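Long-range contacts in FrnE protein (Deinococcus radiodurans, PDB 5CO3), which probably acts as a cytoplasmic thiol-disulfide oxidoreductase of the DsbA-like branch of the thioredoxin superfamily: residues I12-W17 with D43-V48; H50-D55 with L186-V191; W17-C22 with L111-I116. All blocks are in the same frame, centred on the assembly; numbering follows the deposited sequence. Where two conformers were deposited one is given.

Interaction 1 (I12-W17 with D43-V48)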
# COMPACT_ATOMS: atom_id res chain seq x y z
N ILE A 12 -11.71 -4.72 13.08
CA ILE A 12 -10.69 -5.52 12.43
C ILE A 12 -9.63 -4.59 11.85
O ILE A 12 -9.95 -3.72 11.05
CB ILE A 12 -11.27 -6.38 11.30
CG1 ILE A 12 -12.19 -7.45 11.86
CG2 ILE A 12 -10.15 -7.01 10.49
CD1 ILE A 12 -12.98 -8.14 10.79
N ARG A 13 -8.39 -4.76 12.27
CA ARG A 13 -7.31 -3.94 11.74
C ARG A 13 -6.64 -4.64 10.57
O ARG A 13 -6.29 -5.82 10.65
CB ARG A 13 -6.27 -3.62 12.82
CG ARG A 13 -5.00 -2.99 12.27
CD ARG A 13 -4.34 -2.13 13.33
NE ARG A 13 -2.90 -2.37 13.42
CZ ARG A 13 -2.35 -3.40 14.05
NH1 ARG A 13 -3.12 -4.32 14.62
NH2 ARG A 13 -1.03 -3.53 14.08
N VAL A 14 -6.48 -3.92 9.47
CA VAL A 14 -5.72 -4.42 8.34
C VAL A 14 -4.53 -3.51 8.13
O VAL A 14 -4.69 -2.33 7.81
CB VAL A 14 -6.55 -4.48 7.05
CG1 VAL A 14 -5.71 -5.00 5.90
CG2 VAL A 14 -7.78 -5.38 7.27
N ASP A 15 -3.33 -4.06 8.31
CA ASP A 15 -2.09 -3.34 8.04
C ASP A 15 -1.54 -3.73 6.69
O ASP A 15 -1.34 -4.91 6.41
CB ASP A 15 -1.06 -3.63 9.13
CG ASP A 15 -1.50 -3.12 10.46
OD1 ASP A 15 -1.39 -1.89 10.66
OD2 ASP A 15 -1.98 -3.92 11.30
N ILE A 16 -1.29 -2.74 5.83
CA ILE A 16 -0.81 -3.04 4.50
C ILE A 16 0.51 -2.34 4.21
O ILE A 16 0.60 -1.10 4.25
CB ILE A 16 -1.82 -2.64 3.41
CG1 ILE A 16 -3.22 -3.14 3.79
CG2 ILE A 16 -1.40 -3.21 2.06
CD1 ILE A 16 -4.29 -2.72 2.81
N TRP A 17 1.53 -3.13 3.93
CA TRP A 17 2.81 -2.57 3.48
C TRP A 17 2.82 -2.50 1.96
O TRP A 17 2.40 -3.43 1.27
CB TRP A 17 3.98 -3.41 4.00
CG TRP A 17 4.42 -3.01 5.38
CD1 TRP A 17 5.42 -2.14 5.70
CD2 TRP A 17 3.87 -3.46 6.62
NE1 TRP A 17 5.54 -2.02 7.06
CE2 TRP A 17 4.59 -2.82 7.66
CE3 TRP A 17 2.83 -4.33 6.96
CZ2 TRP A 17 4.31 -3.03 9.01
CZ3 TRP A 17 2.56 -4.55 8.31
CH2 TRP A 17 3.29 -3.90 9.31
N ASP A 43 -17.65 -1.96 7.62
CA ASP A 43 -17.58 -0.74 8.42
C ASP A 43 -16.75 -0.91 9.68
O ASP A 43 -16.32 0.07 10.29
CB ASP A 43 -18.99 -0.27 8.81
CG ASP A 43 -19.76 0.26 7.63
OD1 ASP A 43 -19.15 0.51 6.57
OD2 ASP A 43 -20.99 0.45 7.76
N GLN A 44 -16.51 -2.16 10.07
CA GLN A 44 -15.69 -2.43 11.24
C GLN A 44 -14.20 -2.54 10.91
O GLN A 44 -13.37 -2.70 11.80
CB GLN A 44 -16.15 -3.70 11.94
CG GLN A 44 -17.62 -3.71 12.32
CD GLN A 44 -18.06 -2.40 12.93
OE1 GLN A 44 -17.50 -1.95 13.94
NE2 GLN A 44 -19.06 -1.76 12.32
N VAL A 45 -13.86 -2.44 9.63
CA VAL A 45 -12.47 -2.63 9.22
C VAL A 45 -11.68 -1.34 9.26
O VAL A 45 -12.12 -0.32 8.74
CB VAL A 45 -12.39 -3.23 7.81
CG1 VAL A 45 -10.94 -3.48 7.42
CG2 VAL A 45 -13.17 -4.52 7.76
N GLU A 46 -10.51 -1.39 9.89
CA GLU A 46 -9.57 -0.27 9.91
C GLU A 46 -8.34 -0.54 9.05
O GLU A 46 -7.54 -1.41 9.37
CB GLU A 46 -9.13 0.03 11.34
CG GLU A 46 -9.64 1.35 11.88
CD GLU A 46 -9.89 1.32 13.37
OE1 GLU A 46 -9.17 0.58 14.08
OE2 GLU A 46 -10.82 2.01 13.83
N VAL A 47 -8.18 0.23 7.98
CA VAL A 47 -7.04 0.03 7.09
C VAL A 47 -5.94 1.03 7.42
O VAL A 47 -6.18 2.23 7.48
CB VAL A 47 -7.45 0.17 5.60
CG1 VAL A 47 -6.25 -0.05 4.68
CG2 VAL A 47 -8.56 -0.81 5.27
N VAL A 48 -4.74 0.51 7.68
CA VAL A 48 -3.57 1.34 7.96
C VAL A 48 -2.48 1.04 6.94
O VAL A 48 -1.98 -0.09 6.87
CB VAL A 48 -3.02 1.09 9.39
CG1 VAL A 48 -1.71 1.86 9.61
CG2 VAL A 48 -4.06 1.47 10.42
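The carbonyl oxygen of Ile12 is held from two neighbouring residues across the strand pair. Glu46 N donates to Ile12 O at 2.7 Å, and the CA-H of Val45 comes up to the same oxygen, Val45 CA to Ile12 O 3.3 Å. The Glu46 bond is close to straight, 174° at the hydrogen. Val14 N then binds Glu46 O at 2.7 Å, Val48 N binds Val14 O, and Ile16 N binds Val48 O. At the start of the pair Ile12 N reaches back to O of Gln44, the residue before strand 45-51, at 2.9 Å, from above the plane of that carbonyl. This alternation, each bond stepping two residues along, is that of parallel strands, and the two axes lie 21° apart in direction.

One face of the pair is hydrocarbon. Val14 CG2, anti to its own carbonyl carbon (chi1 179°), meets CG1 of Val45 at 3.7 Å, while Ile16 stretches its CD1 to CG1 of Val47 at 3.8 Å. Leu36 and Phe32 of helix 23-38 pack against Val45 and Val47, and Trp219 and Leu215 of helix 208-222 against Ile12 and Val14. The other face carries Arg13, Asp15, Glu46 and Val48. There Asp15 and Val48 lie side by side and point the same way, with Asp15 OD1 3.6 Å from CB of Val48. That oxygen also hydrogen-bonds His50 NE2.

Strand 12-18, helix 23-38 and strand 45-51 form a beta-alpha-beta unit of the thioredoxin fold, in which 12-18 is an inner strand and 45-51 lies at the edge. The five backbone bonds between 12-17 and 43-48 set the register; the valines and isoleucines seal one face under helices, and on the other the buried Asp15 carboxylate finds a polar partner, His50, further along the edge strand.

Interaction 2 (H50-D55 with L186-V191)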
# COMPACT_ATOMS: atom_id res chain seq x y z
N HIS A 50 1.28 1.20 5.48
CA HIS A 50 2.64 1.28 6.01
C HIS A 50 3.61 1.43 4.86
O HIS A 50 3.41 0.87 3.78
CB HIS A 50 2.99 0.05 6.84
CG HIS A 50 2.15 -0.11 8.07
ND1 HIS A 50 2.53 0.36 9.30
CD2 HIS A 50 0.94 -0.70 8.24
CE1 HIS A 50 1.60 0.08 10.19
NE2 HIS A 50 0.62 -0.57 9.57
N SER A 51 4.67 2.20 5.11
CA SER A 51 5.67 2.49 4.09
C SER A 51 6.57 1.30 3.82
O SER A 51 7.01 0.60 4.74
CB SER A 51 6.52 3.68 4.51
OG SER A 51 5.71 4.78 4.88
N PHE A 52 6.85 1.08 2.54
CA PHE A 52 7.81 0.09 2.11
C PHE A 52 8.49 0.66 0.88
O PHE A 52 7.83 1.22 0.01
CB PHE A 52 7.13 -1.24 1.80
CG PHE A 52 8.09 -2.39 1.60
CD1 PHE A 52 8.72 -2.57 0.38
CD2 PHE A 52 8.33 -3.30 2.61
CE1 PHE A 52 9.59 -3.62 0.19
CE2 PHE A 52 9.19 -4.36 2.42
CZ PHE A 52 9.82 -4.52 1.21
N GLU A 53 9.82 0.54 0.83
CA GLU A 53 10.58 0.97 -0.33
C GLU A 53 11.27 -0.22 -0.95
O GLU A 53 12.09 -0.88 -0.30
CB GLU A 53 11.62 2.03 0.06
CG GLU A 53 11.07 3.45 0.07
CD GLU A 53 12.09 4.47 0.55
OE1 GLU A 53 12.82 5.06 -0.29
OE2 GLU A 53 12.16 4.69 1.77
N LEU A 54 10.94 -0.51 -2.21
CA LEU A 54 11.63 -1.56 -2.95
C LEU A 54 13.12 -1.30 -2.96
O LEU A 54 13.91 -2.23 -2.84
CB LEU A 54 11.12 -1.64 -4.39
CG LEU A 54 9.64 -1.96 -4.56
CD1 LEU A 54 9.31 -1.96 -6.04
CD2 LEU A 54 9.32 -3.29 -3.91
N ASP A 55 13.50 -0.04 -3.09
CA ASP A 55 14.91 0.33 -3.15
C ASP A 55 15.14 1.66 -2.44
O ASP A 55 15.11 2.72 -3.07
CB ASP A 55 15.37 0.42 -4.61
CG ASP A 55 16.87 0.71 -4.75
OD1 ASP A 55 17.62 0.64 -3.75
OD2 ASP A 55 17.28 1.00 -5.89
N LEU A 186 9.37 -8.21 10.54
CA LEU A 186 8.31 -9.17 10.27
C LEU A 186 8.66 -10.15 9.16
O LEU A 186 7.93 -11.10 8.92
CB LEU A 186 7.02 -8.44 9.91
CG LEU A 186 6.21 -7.84 11.06
CD1 LEU A 186 5.16 -6.89 10.52
CD2 LEU A 186 5.58 -8.95 11.87
N GLY A 187 9.77 -9.91 8.47
CA GLY A 187 10.18 -10.77 7.38
C GLY A 187 9.49 -10.46 6.06
O GLY A 187 9.57 -11.23 5.10
N ILE A 188 8.80 -9.33 6.00
CA ILE A 188 8.19 -8.89 4.75
C ILE A 188 9.28 -8.42 3.78
O ILE A 188 9.98 -7.45 4.05
CB ILE A 188 7.18 -7.75 4.98
CG1 ILE A 188 6.07 -8.22 5.93
CG2 ILE A 188 6.61 -7.25 3.65
CD1 ILE A 188 5.16 -7.12 6.40
N THR A 189 9.43 -9.12 2.66
CA THR A 189 10.47 -8.78 1.68
C THR A 189 9.88 -8.42 0.32
O THR A 189 10.61 -8.12 -0.63
CB THR A 189 11.48 -9.94 1.51
OG1 THR A 189 10.79 -11.10 1.03
CG2 THR A 189 12.13 -10.27 2.84
N GLY A 190 8.55 -8.46 0.22
CA GLY A 190 7.87 -8.11 -1.01
C GLY A 190 6.52 -7.49 -0.73
O GLY A 190 5.92 -7.74 0.32
N VAL A 191 6.03 -6.69 -1.68
CA VAL A 191 4.78 -5.96 -1.50
C VAL A 191 3.84 -6.16 -2.68
O VAL A 191 4.28 -6.43 -3.79
CB VAL A 191 5.05 -4.45 -1.28
CG1 VAL A 191 5.61 -4.22 0.11
CG2 VAL A 191 5.99 -3.90 -2.35
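Val191 lays its CG1 methyl over one face of the Phe52 ring, 3.7 Å from the ring centroid and 22° off the normal, a CH-pi contact displaced toward the rim. The closest ring atom is CG, 3.4 Å from that methyl. Phe52 owes this presentation to its first torsion: CG stands anti to the backbone N (chi1 -169°), which carries the ring across to the 186-191 loop. The second methyl of Val191, CG2, touches Leu54 CD2 at 3.7 Å, and the valine fork thus bridges two side chains. At the ring's edge the carbonyl oxygen of Ile188 lies near the plane, 3.6 Å from Phe52 CE2, and Ile188 CG2 comes to 4.1 Å from the same carbon.

Further out, Ala183 of helix 173-186 touches both Phe52 and Ile188, and Trp17 of strand 12-18 packs on Ile188. The helix ends in a Schellman motif at Gly187, whose positive phi (83°) turns the chain into the loop. At the 50-55 end, Leu54 N hydrogen-bonds Asp19 OD2.

Val191 also rests on Cys22 of the CxxC sequence. A loop running into strand 193-196 with a valine set against that cysteine is consistent with the loop that carries the cis-proline beside the CxxC site in thioredoxin-fold oxidoreductases.

Interaction 3 (W17-C22 with L111-I116)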
# COMPACT_ATOMS: atom_id res chain seq x y z
N TRP A 17 1.53 -3.13 3.93
CA TRP A 17 2.81 -2.57 3.48
C TRP A 17 2.82 -2.50 1.96
O TRP A 17 2.40 -3.43 1.27
CB TRP A 17 3.98 -3.41 4.00
CG TRP A 17 4.42 -3.01 5.38
CD1 TRP A 17 5.42 -2.14 5.70
CD2 TRP A 17 3.87 -3.46 6.62
NE1 TRP A 17 5.54 -2.02 7.06
CE2 TRP A 17 4.59 -2.82 7.66
CE3 TRP A 17 2.83 -4.33 6.96
CZ2 TRP A 17 4.31 -3.03 9.01
CZ3 TRP A 17 2.56 -4.55 8.31
CH2 TRP A 17 3.29 -3.90 9.31
N SER A 18 3.30 -1.37 1.44
CA SER A 18 3.15 -1.11 0.03
C SER A 18 4.20 -0.09 -0.40
O SER A 18 4.62 0.73 0.41
CB SER A 18 1.75 -0.59 -0.26
OG SER A 18 1.59 -0.29 -1.62
N ASP A 19 4.62 -0.18 -1.66
CA ASP A 19 5.44 0.87 -2.27
C ASP A 19 4.69 1.48 -3.45
O ASP A 19 4.03 0.78 -4.22
CB ASP A 19 6.80 0.35 -2.74
CG ASP A 19 7.82 1.47 -2.98
OD1 ASP A 19 7.50 2.66 -2.72
OD2 ASP A 19 8.94 1.16 -3.41
N ILE A 20 4.82 2.80 -3.56
CA ILE A 20 4.22 3.54 -4.66
C ILE A 20 4.80 3.07 -5.99
O ILE A 20 4.10 3.06 -7.01
CB ILE A 20 4.45 5.06 -4.48
CG1 ILE A 20 3.65 5.55 -3.27
CG2 ILE A 20 4.06 5.84 -5.72
CD1 ILE A 20 4.41 6.41 -2.32
N ALA A 21 6.05 2.62 -5.97
CA ALA A 21 6.69 2.17 -7.21
C ALA A 21 6.32 0.75 -7.63
O ALA A 21 6.80 0.27 -8.66
CB ALA A 21 8.23 2.29 -7.08
N CYS A 22 5.45 0.06 -6.88
CA CYS A 22 5.13 -1.33 -7.21
C CYS A 22 3.77 -1.46 -7.90
O CYS A 22 2.75 -1.13 -7.30
CB CYS A 22 5.15 -2.19 -5.95
SG CYS A 22 4.77 -3.93 -6.27
N LEU A 111 10.08 10.44 -0.07
CA LEU A 111 9.32 11.66 0.18
C LEU A 111 7.82 11.43 -0.03
O LEU A 111 7.00 11.96 0.72
CB LEU A 111 9.80 12.81 -0.71
CG LEU A 111 11.10 13.50 -0.32
CD1 LEU A 111 11.60 14.39 -1.45
CD2 LEU A 111 10.91 14.29 0.97
N ALA A 112 7.48 10.65 -1.05
CA ALA A 112 6.09 10.29 -1.31
C ALA A 112 5.52 9.53 -0.12
O ALA A 112 4.39 9.79 0.30
CB ALA A 112 6.01 9.45 -2.56
N HIS A 113 6.29 8.60 0.45
CA HIS A 113 5.83 7.87 1.63
C HIS A 113 5.64 8.82 2.80
O HIS A 113 4.71 8.64 3.60
CB HIS A 113 6.79 6.74 1.99
CG HIS A 113 6.64 5.54 1.12
ND1 HIS A 113 5.55 4.70 1.19
CD2 HIS A 113 7.44 5.02 0.15
CE1 HIS A 113 5.68 3.73 0.31
NE2 HIS A 113 6.82 3.90 -0.34
N GLN A 114 6.50 9.83 2.91
CA GLN A 114 6.34 10.84 3.95
C GLN A 114 5.02 11.60 3.79
O GLN A 114 4.34 11.90 4.78
CB GLN A 114 7.51 11.82 3.93
CG GLN A 114 8.77 11.28 4.59
CD GLN A 114 9.95 12.25 4.52
OE1 GLN A 114 9.86 13.38 5.00
NE2 GLN A 114 11.05 11.82 3.91
N LEU A 115 4.68 11.92 2.55
CA LEU A 115 3.43 12.64 2.27
C LEU A 115 2.22 11.81 2.69
O LEU A 115 1.23 12.33 3.21
CB LEU A 115 3.34 12.98 0.78
CG LEU A 115 2.06 13.72 0.38
CD1 LEU A 115 1.85 14.95 1.25
CD2 LEU A 115 2.10 14.10 -1.10
N ILE A 116 2.30 10.50 2.49
CA ILE A 116 1.19 9.66 2.90
C ILE A 116 1.04 9.69 4.43
O ILE A 116 -0.07 9.79 4.96
CB ILE A 116 1.36 8.23 2.41
CG1 ILE A 116 1.29 8.19 0.89
CG2 ILE A 116 0.20 7.38 2.93
CD1 ILE A 116 1.78 6.90 0.25
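Beside the CxxC site of the thioredoxin fold, Asp19 and Ile20 of the turn leading to Cys22 meet His113 of helix 110-121. Asp19 to Cys22 is a type I beta turn, closed by Cys22 N to Asp19 O at 3.1 Å. His113 NE2 donates to Asp19 OD1 at 2.8 Å with 160° at the hydrogen. The oxygen lies nearly in the imidazole plane, yet the donor comes from above the carboxylate plane, and the two planes are 31° apart. Also at the ring edge, Ser18 O stands 3.2 Å from His113 CE1.

Ile20 has two deposited conformers, so its contacts are less certain. In the one described, CD1 sits over the centre of the imidazole, 3.9 Å from the centroid, and meets Ile116 CD1 tip to tip at 3.7 Å.

Asp19 OD1 also accepts Thr109 OG1, its other oxygen, OD2, is taken up by a backbone N-H, and His113 ND1 binds a glycerol, probably from the crystallisation liquor. With both oxygens engaged, this buried carboxylate is consistent with a firmly held turn ahead of Cys22, and the histidine ties it to the helical part of the protein.

Interactions 1 and 3 overlap in sequence at Trp17, and their centres are about 17 Å apart; both use strand 12-18, which pairs with 45-51 along its length and then runs into the turn at Cys22. Strand 45-51 likewise joins interactions 1 and 2. The His50 bond to Asp15, NE2 to OD1 at 2.6 Å, links the two, and the His50 ring stacks on Trp17. Interactions 2 and 3 are closer, centres about 10 Å apart, with Leu54 N 2.9 Å from Asp19 OD2. Val191 touches Cys22, while the Asp19-His113 pair stands at the start of the turn that ends in it. Cys22 forms a disulfide with Cys25 or Cys244 in other crystal structures of this protein but not here.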